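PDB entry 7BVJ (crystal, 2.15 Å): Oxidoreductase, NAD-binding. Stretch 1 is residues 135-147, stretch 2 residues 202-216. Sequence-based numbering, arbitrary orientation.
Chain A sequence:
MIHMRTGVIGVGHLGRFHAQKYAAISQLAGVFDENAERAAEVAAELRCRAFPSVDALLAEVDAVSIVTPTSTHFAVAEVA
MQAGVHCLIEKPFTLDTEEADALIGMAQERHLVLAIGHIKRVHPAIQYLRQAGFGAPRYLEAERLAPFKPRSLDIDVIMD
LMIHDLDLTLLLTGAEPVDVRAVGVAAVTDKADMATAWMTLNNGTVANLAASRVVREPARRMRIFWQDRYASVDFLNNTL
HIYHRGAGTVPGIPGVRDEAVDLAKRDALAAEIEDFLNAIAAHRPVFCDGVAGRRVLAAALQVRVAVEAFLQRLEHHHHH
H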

ATOM      1  N   GLY A 135     -20.210   7.558  -1.025  1.00 26.50           N
ATOM      2  CA  GLY A 135     -20.336   7.295   0.393  1.00 28.77           C
ATOM      3  C   GLY A 135     -19.651   5.995   0.778  1.00 25.30           C
ATOM      4  O   GLY A 135     -19.085   5.270  -0.045  1.00 23.89           O
ATOM      5  N   ALA A 136     -19.702   5.712   2.072  1.00 20.93           N
ATOM      6  CA  ALA A 136     -19.121   4.490   2.598  1.00 21.70           C
ATOM      7  C   ALA A 136     -19.849   3.270   2.041  1.00 23.22           C
ATOM      8  O   ALA A 136     -21.079   3.169   2.177  1.00 27.18           O
ATOM      9  CB  ALA A 136     -19.190   4.485   4.129  1.00 24.42           C
ATOM     10  N   PRO A 137     -19.142   2.328   1.418  1.00 27.21           N
ATOM     11  CA  PRO A 137     -19.792   1.070   1.033  1.00 24.82           C
ATOM     12  C   PRO A 137     -20.330   0.351   2.254  1.00 22.81           C
ATOM     13  O   PRO A 137     -19.816   0.504   3.364  1.00 22.80           O
ATOM     14  CB  PRO A 137     -18.666   0.266   0.377  1.00 23.29           C
ATOM     15  CG  PRO A 137     -17.400   0.951   0.796  1.00 23.53           C
ATOM     16  CD  PRO A 137     -17.740   2.381   0.973  1.00 21.29           C
ATOM     17  N   ARG A 138     -21.368  -0.449   2.029  1.00 20.38           N
ATOM     18  CA  ARG A 138     -21.943  -1.261   3.088  1.00 21.99           C
ATOM     19  C   ARG A 138     -21.279  -2.625   3.178  1.00 18.98           C
ATOM     20  O   ARG A 138     -21.186  -3.186   4.277  1.00 18.43           O
ATOM     21  CB  ARG A 138     -23.450  -1.433   2.869  1.00 23.53           C
ATOM     22  CG  ARG A 138     -24.171  -0.154   2.458  1.00 29.89           C
ATOM     23  CD  ARG A 138     -23.991   0.920   3.510  1.00 32.73           C
ATOM     24  NE  ARG A 138     -25.055   1.914   3.493  1.00 37.29           N
ATOM     25  CZ  ARG A 138     -25.132   2.913   4.362  1.00 40.94           C
ATOM     26  NH1 ARG A 138     -24.197   3.043   5.299  1.00 44.10           N
ATOM     27  NH2 ARG A 138     -26.136   3.778   4.300  1.00 50.01           N
ATOM     28  N   TYR A 139     -20.805  -3.163   2.053  1.00 16.81           N
ATOM     29  CA  TYR A 139     -20.104  -4.445   2.058  1.00 20.37           C
ATOM     30  C   TYR A 139     -18.957  -4.423   1.051  1.00 22.18           C
ATOM     31  O   TYR A 139     -19.119  -3.912  -0.059  1.00 22.02           O
ATOM     32  CB  TYR A 139     -21.099  -5.574   1.741  1.00 23.70           C
ATOM     33  CG  TYR A 139     -20.533  -6.977   1.636  1.00 23.17           C
ATOM     34  CD1 TYR A 139     -19.875  -7.573   2.701  1.00 20.85           C
ATOM     35  CD2 TYR A 139     -20.698  -7.714   0.476  1.00 24.80           C
ATOM     36  CE1 TYR A 139     -19.363  -8.857   2.596  1.00 22.42           C
ATOM     37  CE2 TYR A 139     -20.202  -8.981   0.361  1.00 21.83           C
ATOM     38  CZ  TYR A 139     -19.536  -9.559   1.424  1.00 24.39           C
ATOM     39  OH  TYR A 139     -19.057 -10.849   1.293  1.00 19.43           O
ATOM     40  N   LEU A 140     -17.790  -4.963   1.434  1.00 20.07           N
ATOM     41  CA  LEU A 140     -16.680  -5.153   0.497  1.00 22.42           C
ATOM     42  C   LEU A 140     -16.219  -6.613   0.525  1.00 23.17           C
ATOM     43  O   LEU A 140     -16.066  -7.208   1.595  1.00 17.29           O
ATOM     44  CB  LEU A 140     -15.465  -4.256   0.802  1.00 17.58           C
ATOM     45  CG  LEU A 140     -15.577  -2.788   1.170  1.00 24.34           C
ATOM     46  CD1 LEU A 140     -15.879  -2.666   2.651  1.00 25.14           C
ATOM     47  CD2 LEU A 140     -14.278  -2.067   0.849  1.00 19.18           C
ATOM     48  N   GLU A 141     -15.986  -7.172  -0.664  1.00 19.70           N
ATOM     49  CA  GLU A 141     -15.560  -8.549  -0.857  1.00 20.91           C
ATOM     50  C   GLU A 141     -14.338  -8.508  -1.764  1.00 24.98           C
ATOM     51  O   GLU A 141     -14.433  -8.029  -2.893  1.00 24.91           O
ATOM     52  CB  GLU A 141     -16.679  -9.354  -1.512  1.00 19.66           C
ATOM     53  CG  GLU A 141     -16.838 -10.749  -1.046  1.00 29.41           C
ATOM     54  CD  GLU A 141     -18.117 -11.378  -1.578  1.00 26.19           C
ATOM     55  OE1 GLU A 141     -18.376 -11.284  -2.800  1.00 29.98           O
ATOM     56  OE2 GLU A 141     -18.861 -11.963  -0.768  1.00 27.88           O
ATOM     57  N   ALA A 142     -13.194  -9.005  -1.300  1.00 19.04           N
ATOM     58  CA  ALA A 142     -11.984  -8.856  -2.107  1.00 25.68           C
ATOM     59  C   ALA A 142     -11.168 -10.140  -2.124  1.00 23.61           C
ATOM     60  O   ALA A 142     -11.206 -10.937  -1.176  1.00 18.53           O
ATOM     61  CB  ALA A 142     -11.105  -7.670  -1.631  1.00 15.35           C
ATOM     62  N   GLU A 143     -10.433 -10.325  -3.230  1.00 24.75           N
ATOM     63  CA  GLU A 143      -9.496 -11.435  -3.408  1.00 26.33           C
ATOM     64  C   GLU A 143      -8.156 -10.917  -3.923  1.00 24.74           C
ATOM     65  O   GLU A 143      -8.104 -10.215  -4.941  1.00 24.52           O
ATOM     66  CB  GLU A 143     -10.042 -12.494  -4.380  1.00 28.05           C
ATOM     67  CG  GLU A 143     -11.399 -13.044  -4.016  1.00 39.96           C
ATOM     68  CD  GLU A 143     -12.069 -13.715  -5.192  1.00 47.97           C
ATOM     69  OE1 GLU A 143     -11.842 -14.935  -5.393  1.00 47.35           O
ATOM     70  OE2 GLU A 143     -12.809 -13.012  -5.918  1.00 48.13           O
ATOM     71  N   ARG A 144      -7.075 -11.274  -3.231  1.00 21.84           N
ATOM     72  CA  ARG A 144      -5.713 -10.970  -3.673  1.00 21.09           C
ATOM     73  C   ARG A 144      -4.920 -12.275  -3.644  1.00 20.35           C
ATOM     74  O   ARG A 144      -4.432 -12.693  -2.592  1.00 15.35           O
ATOM     75  CB  ARG A 144      -5.071  -9.907  -2.796  1.00 19.85           C
ATOM     76  CG  ARG A 144      -3.939  -9.162  -3.454  1.00 23.84           C
ATOM     77  CD  ARG A 144      -3.679  -7.835  -2.736  1.00 29.64           C
ATOM     78  NE  ARG A 144      -4.745  -6.855  -2.962  1.00 30.99           N
ATOM     79  CZ  ARG A 144      -4.735  -5.938  -3.931  1.00 29.67           C
ATOM     80  NH1 ARG A 144      -3.711  -5.875  -4.782  1.00 30.94           N
ATOM     81  NH2 ARG A 144      -5.747  -5.083  -4.049  1.00 23.52           N
ATOM     82  N   LEU A 145      -4.798 -12.902  -4.801  1.00 19.26           N
ATOM     83  CA  LEU A 145      -4.275 -14.249  -4.956  1.00 25.43           C
ATOM     84  C   LEU A 145      -3.048 -14.179  -5.846  1.00 28.07           C
ATOM     85  O   LEU A 145      -3.139 -13.740  -6.998  1.00 32.46           O
ATOM     86  CB  LEU A 145      -5.334 -15.165  -5.578  1.00 29.30           C
ATOM     87  CG  LEU A 145      -6.792 -14.988  -5.153  1.00 26.11           C
ATOM     88  CD1 LEU A 145      -7.679 -16.036  -5.824  1.00 29.39           C
ATOM     89  CD2 LEU A 145      -6.933 -15.088  -3.632  1.00 26.39           C
ATOM     90  N   ALA A 146      -1.904 -14.612  -5.317  1.00 29.90           N
ATOM     91  CA  ALA A 146      -0.646 -14.574  -6.040  1.00 28.31           C
ATOM     92  C   ALA A 146      -0.104 -15.985  -6.247  1.00 34.57           C
ATOM     93  O   ALA A 146      -0.183 -16.817  -5.338  1.00 31.26           O
ATOM     94  CB  ALA A 146       0.387 -13.735  -5.284  1.00 32.56           C
ATOM     95  N   PRO A 147       0.416 -16.294  -7.430  1.00 36.02           N
ATOM     96  CA  PRO A 147       1.006 -17.617  -7.646  1.00 35.24           C
ATOM     97  C   PRO A 147       2.244 -17.818  -6.787  1.00 36.27           C
ATOM     98  O   PRO A 147       2.967 -16.875  -6.453  1.00 34.79           O
ATOM     99  CB  PRO A 147       1.363 -17.605  -9.136  1.00 42.48           C
ATOM    100  CG  PRO A 147       1.598 -16.167  -9.442  1.00 38.09           C
ATOM    101  CD  PRO A 147       0.602 -15.410  -8.596  1.00 40.21           C
ATOM    102  N   ASN A 202     -17.235   0.064  12.678  1.00 27.08           N
ATOM    103  CA  ASN A 202     -18.150   0.696  13.627  1.00 28.01           C
ATOM    104  C   ASN A 202     -19.275   1.481  12.964  1.00 24.00           C
ATOM    105  O   ASN A 202     -20.129   2.011  13.680  1.00 26.41           O
ATOM    106  CB  ASN A 202     -17.372   1.564  14.642  1.00 27.36           C
ATOM    107  CG  ASN A 202     -16.728   2.804  14.043  1.00 30.44           C
ATOM    108  OD1 ASN A 202     -16.626   2.969  12.824  1.00 27.92           O
ATOM    109  ND2 ASN A 202     -16.287   3.704  14.927  1.00 24.44           N
ATOM    110  N   ASN A 203     -19.329   1.534  11.632  1.00 21.15           N
ATOM    111  CA  ASN A 203     -20.486   2.051  10.915  1.00 22.80           C
ATOM    112  C   ASN A 203     -21.379   0.932  10.402  1.00 24.07           C
ATOM    113  O   ASN A 203     -22.260   1.188   9.579  1.00 21.00           O
ATOM    114  CB  ASN A 203     -20.039   2.928   9.744  1.00 21.64           C
ATOM    115  CG  ASN A 203     -19.376   2.117   8.653  1.00 25.35           C
ATOM    116  OD1 ASN A 203     -18.909   1.004   8.914  1.00 21.38           O
ATOM    117  ND2 ASN A 203     -19.338   2.652   7.427  1.00 19.56           N
ATOM    118  N   GLY A 204     -21.122  -0.313  10.827  1.00 23.00           N
ATOM    119  CA  GLY A 204     -21.814  -1.489  10.343  1.00 23.33           C
ATOM    120  C   GLY A 204     -21.306  -2.104   9.048  1.00 22.70           C
ATOM    121  O   GLY A 204     -21.859  -3.128   8.627  1.00 19.29           O
ATOM    122  N   THR A 205     -20.309  -1.509   8.382  1.00 21.56           N
ATOM    123  CA  THR A 205     -19.746  -2.117   7.172  1.00 21.58           C
ATOM    124  C   THR A 205     -19.040  -3.432   7.487  1.00 16.70           C
ATOM    125  O   THR A 205     -18.385  -3.571   8.519  1.00 17.59           O
ATOM    126  CB  THR A 205     -18.739  -1.184   6.486  1.00 21.37           C
ATOM    127  OG1 THR A 205     -19.339   0.082   6.200  1.00 21.08           O
ATOM    128  CG2 THR A 205     -18.258  -1.798   5.168  1.00 21.53           C
ATOM    129  N   VAL A 206     -19.168  -4.397   6.580  1.00 20.92           N
ATOM    130  CA  VAL A 206     -18.511  -5.696   6.689  1.00 23.30           C
ATOM    131  C   VAL A 206     -17.548  -5.829   5.517  1.00 17.64           C
ATOM    132  O   VAL A 206     -17.911  -5.531   4.376  1.00 15.33           O
ATOM    133  CB  VAL A 206     -19.532  -6.856   6.702  1.00 22.71           C
ATOM    134  CG1 VAL A 206     -18.831  -8.235   6.529  1.00 23.61           C
ATOM    135  CG2 VAL A 206     -20.358  -6.834   7.984  1.00 21.26           C
ATOM    136  N   ALA A 207     -16.323  -6.261   5.806  1.00 17.79           N
ATOM    137  CA  ALA A 207     -15.306  -6.545   4.796  1.00 21.21           C
ATOM    138  C   ALA A 207     -14.934  -8.016   4.863  1.00 18.48           C
ATOM    139  O   ALA A 207     -14.609  -8.523   5.934  1.00 17.01           O
ATOM    140  CB  ALA A 207     -14.048  -5.690   5.002  1.00 14.87           C
ATOM    141  N   ASN A 208     -14.941  -8.685   3.713  1.00 18.07           N
ATOM    142  CA  ASN A 208     -14.708 -10.122   3.595  1.00 20.40           C
ATOM    143  C   ASN A 208     -13.534 -10.283   2.631  1.00 22.76           C
ATOM    144  O   ASN A 208     -13.733 -10.304   1.412  1.00 21.92           O
ATOM    145  CB  ASN A 208     -16.016 -10.836   3.099  1.00 22.48           C
ATOM    146  CG  ASN A 208     -15.778 -12.258   2.639  1.00 24.76           C
ATOM    147  OD1 ASN A 208     -14.758 -12.875   2.967  1.00 24.05           O
ATOM    148  ND2 ASN A 208     -16.722 -12.790   1.872  1.00 24.12           N
ATOM    149  N   LEU A 209     -12.319 -10.394   3.183  1.00 15.67           N
ATOM    150  CA  LEU A 209     -11.074 -10.193   2.447  1.00 19.24           C
ATOM    151  C   LEU A 209     -10.249 -11.471   2.407  1.00 20.47           C
ATOM    152  O   LEU A 209      -9.848 -11.986   3.456  1.00 20.41           O
ATOM    153  CB  LEU A 209     -10.243  -9.080   3.089  1.00 20.31           C
ATOM    154  CG  LEU A 209     -11.024  -7.801   3.386  1.00 21.39           C
ATOM    155  CD1 LEU A 209     -10.070  -6.740   3.922  1.00 20.94           C
ATOM    156  CD2 LEU A 209     -11.681  -7.342   2.096  1.00 20.51           C
ATOM    157  N   ALA A 210      -9.946 -11.946   1.204  1.00 18.93           N
ATOM    158  CA  ALA A 210      -9.184 -13.171   1.011  1.00 17.19           C
ATOM    159  C   ALA A 210      -7.820 -12.856   0.405  1.00 21.18           C
ATOM    160  O   ALA A 210      -7.687 -11.947  -0.420  1.00 18.62           O
ATOM    161  CB  ALA A 210      -9.957 -14.154   0.123  1.00 17.47           C
ATOM    162  N   ALA A 211      -6.803 -13.600   0.826  1.00 21.01           N
ATOM    163  CA  ALA A 211      -5.478 -13.453   0.245  1.00 21.59           C
ATOM    164  C   ALA A 211      -4.802 -14.818   0.205  1.00 19.61           C
ATOM    165  O   ALA A 211      -5.005 -15.639   1.096  1.00 22.30           O
ATOM    166  CB  ALA A 211      -4.631 -12.442   1.033  1.00 18.20           C
ATOM    167  N   SER A 212      -4.022 -15.061  -0.850  1.00 24.22           N
ATOM    168  CA  SER A 212      -3.323 -16.329  -1.042  1.00 26.49           C
ATOM    169  C   SER A 212      -2.018 -16.104  -1.805  1.00 24.51           C
ATOM    170  O   SER A 212      -1.937 -15.247  -2.695  1.00 27.34           O
ATOM    171  CB  SER A 212      -4.184 -17.342  -1.801  1.00 22.37           C
ATOM    172  OG  SER A 212      -3.441 -18.532  -2.048  1.00 25.79           O
ATOM    173  N   ARG A 213      -1.006 -16.905  -1.458  1.00 26.33           N
ATOM    174  CA  ARG A 213       0.281 -16.903  -2.143  1.00 24.41           C
ATOM    175  C   ARG A 213       0.567 -18.211  -2.874  1.00 27.97           C
ATOM    176  O   ARG A 213       1.705 -18.429  -3.304  1.00 28.63           O
ATOM    177  CB  ARG A 213       1.419 -16.597  -1.155  1.00 23.15           C
ATOM    178  CG  ARG A 213       1.527 -17.576  -0.025  1.00 22.89           C
ATOM    179  CD  ARG A 213       2.719 -17.299   0.867  1.00 30.47           C
ATOM    180  NE  ARG A 213       2.876 -18.366   1.847  1.00 30.43           N
ATOM    181  CZ  ARG A 213       3.607 -18.281   2.952  1.00 28.28           C
ATOM    182  NH1 ARG A 213       4.276 -17.171   3.223  1.00 31.37           N
ATOM    183  NH2 ARG A 213       3.676 -19.318   3.782  1.00 26.48           N
ATOM    184  N   VAL A 214      -0.427 -19.077  -3.043  1.00 26.46           N
ATOM    185  CA  VAL A 214      -0.205 -20.371  -3.680  1.00 33.79           C
ATOM    186  C   VAL A 214      -1.201 -20.674  -4.802  1.00 38.05           C
ATOM    187  O   VAL A 214      -1.508 -21.843  -5.053  1.00 39.23           O
ATOM    188  CB  VAL A 214      -0.255 -21.495  -2.627  1.00 32.32           C
ATOM    189  CG1 VAL A 214       0.911 -21.386  -1.668  1.00 27.40           C
ATOM    190  CG2 VAL A 214      -1.596 -21.465  -1.871  1.00 25.88           C
ATOM    191  N   VAL A 215      -1.739 -19.657  -5.478  1.00 31.98           N
ATOM    192  CA  VAL A 215      -2.745 -19.952  -6.506  1.00 38.54           C
ATOM    193  C   VAL A 215      -2.062 -20.309  -7.823  1.00 46.09           C
ATOM    194  O   VAL A 215      -0.844 -20.141  -7.971  1.00 45.01           O
ATOM    195  CB  VAL A 215      -3.730 -18.786  -6.721  1.00 35.38           C
ATOM    196  CG1 VAL A 215      -4.813 -18.785  -5.652  1.00 34.72           C
ATOM    197  CG2 VAL A 215      -2.992 -17.472  -6.771  1.00 35.32           C
ATOM    198  N   ARG A 216      -2.845 -20.811  -8.785  1.00 41.68           N
ATOM    199  CA  ARG A 216      -2.327 -21.048 -10.132  1.00 46.63           C
ATOM    200  C   ARG A 216      -2.078 -19.733 -10.864  1.00 50.24           C
ATOM    201  O   ARG A 216      -0.936 -19.403 -11.217  1.00 48.30           O
ATOM    202  CB  ARG A 216      -3.305 -21.917 -10.928  1.00 54.04           C
ATOM    203  CG  ARG A 216      -3.551 -23.311 -10.363  1.00 54.44           C
ATOM    204  CD  ARG A 216      -3.646 -24.350 -11.478  1.00 51.75           C
ATOM    205  NE  ARG A 216      -2.380 -24.472 -12.201  1.00 65.54           N
ATOM    206  CZ  ARG A 216      -1.979 -25.571 -12.831  1.00 67.20           C
ATOM    207  NH1 ARG A 216      -2.751 -26.651 -12.834  1.00 60.51           N
ATOM    208  NH2 ARG A 216      -0.807 -25.592 -13.461  1.00 62.10           N
TER
HETATM  209  O   HOH W   1     -22.079   0.732   6.845  1.00 20.30           O
HETATM  210  O   HOH W   2     -13.513 -12.429  -0.690  1.00 28.68           O
HETATM  211  O   HOH W   3       3.195 -15.610  -4.118  1.00 33.91           O

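Two strands far apart in sequence, one beginning at Tyr139 and the other at Val206, lie side by side as parallel neighbours in a sheet, joined by an unbroken ladder of backbone hydrogen bonds and flanked by side chains that pair in register on both faces. The axes run at 0° to one another, 4.6 Å apart at closest approach.

The ladder follows the parallel rule: a residue of one strand bonds to two residues of the other that flank its partner. Leu140 N donates to Val206 O at 3.0 Å, and Leu140 O accepts from Asn208 N at 2.8 Å, straddling Ala207. Ala142 repeats the pattern, its N 3.1 Å from Asn208 O and its O 2.9 Å from Ala210 N; Arg144 does the same around Ala211. The last regular rung is short, Ala146 N to Ser212 O at 2.7 Å. Where the second chain then turns a corner, Ala146 O skips a residue and accepts from Val215 N at 3.2 Å.

Side chains alternate between faces. On one, Leu140 CD1 meets Ala207 CB at 4.2 Å and Ala142 CB meets Leu209 CD2 at 3.8 Å, small residues paired with large ones. On the other, Tyr139, with chi1 t, lays its ring along the neighbouring strand: CE1 lies 4.0 Å from Val206 CG1, and OH accepts from Asn208 ND2 at 3.1 Å. That hydroxyl also donates to Glu141 OE2 at a very short 2.4 Å, so one group links both strands. Farther along this face, Leu145 CB packs 3.5 Å from Val215 CG2, extending the apolar contact past the corner.

Before the strands, Asn203 OD1 accepts from Thr205 N at 2.9 Å, bracing the turn, while Thr205 CG2 packs 3.6 Å from Leu140 CD1.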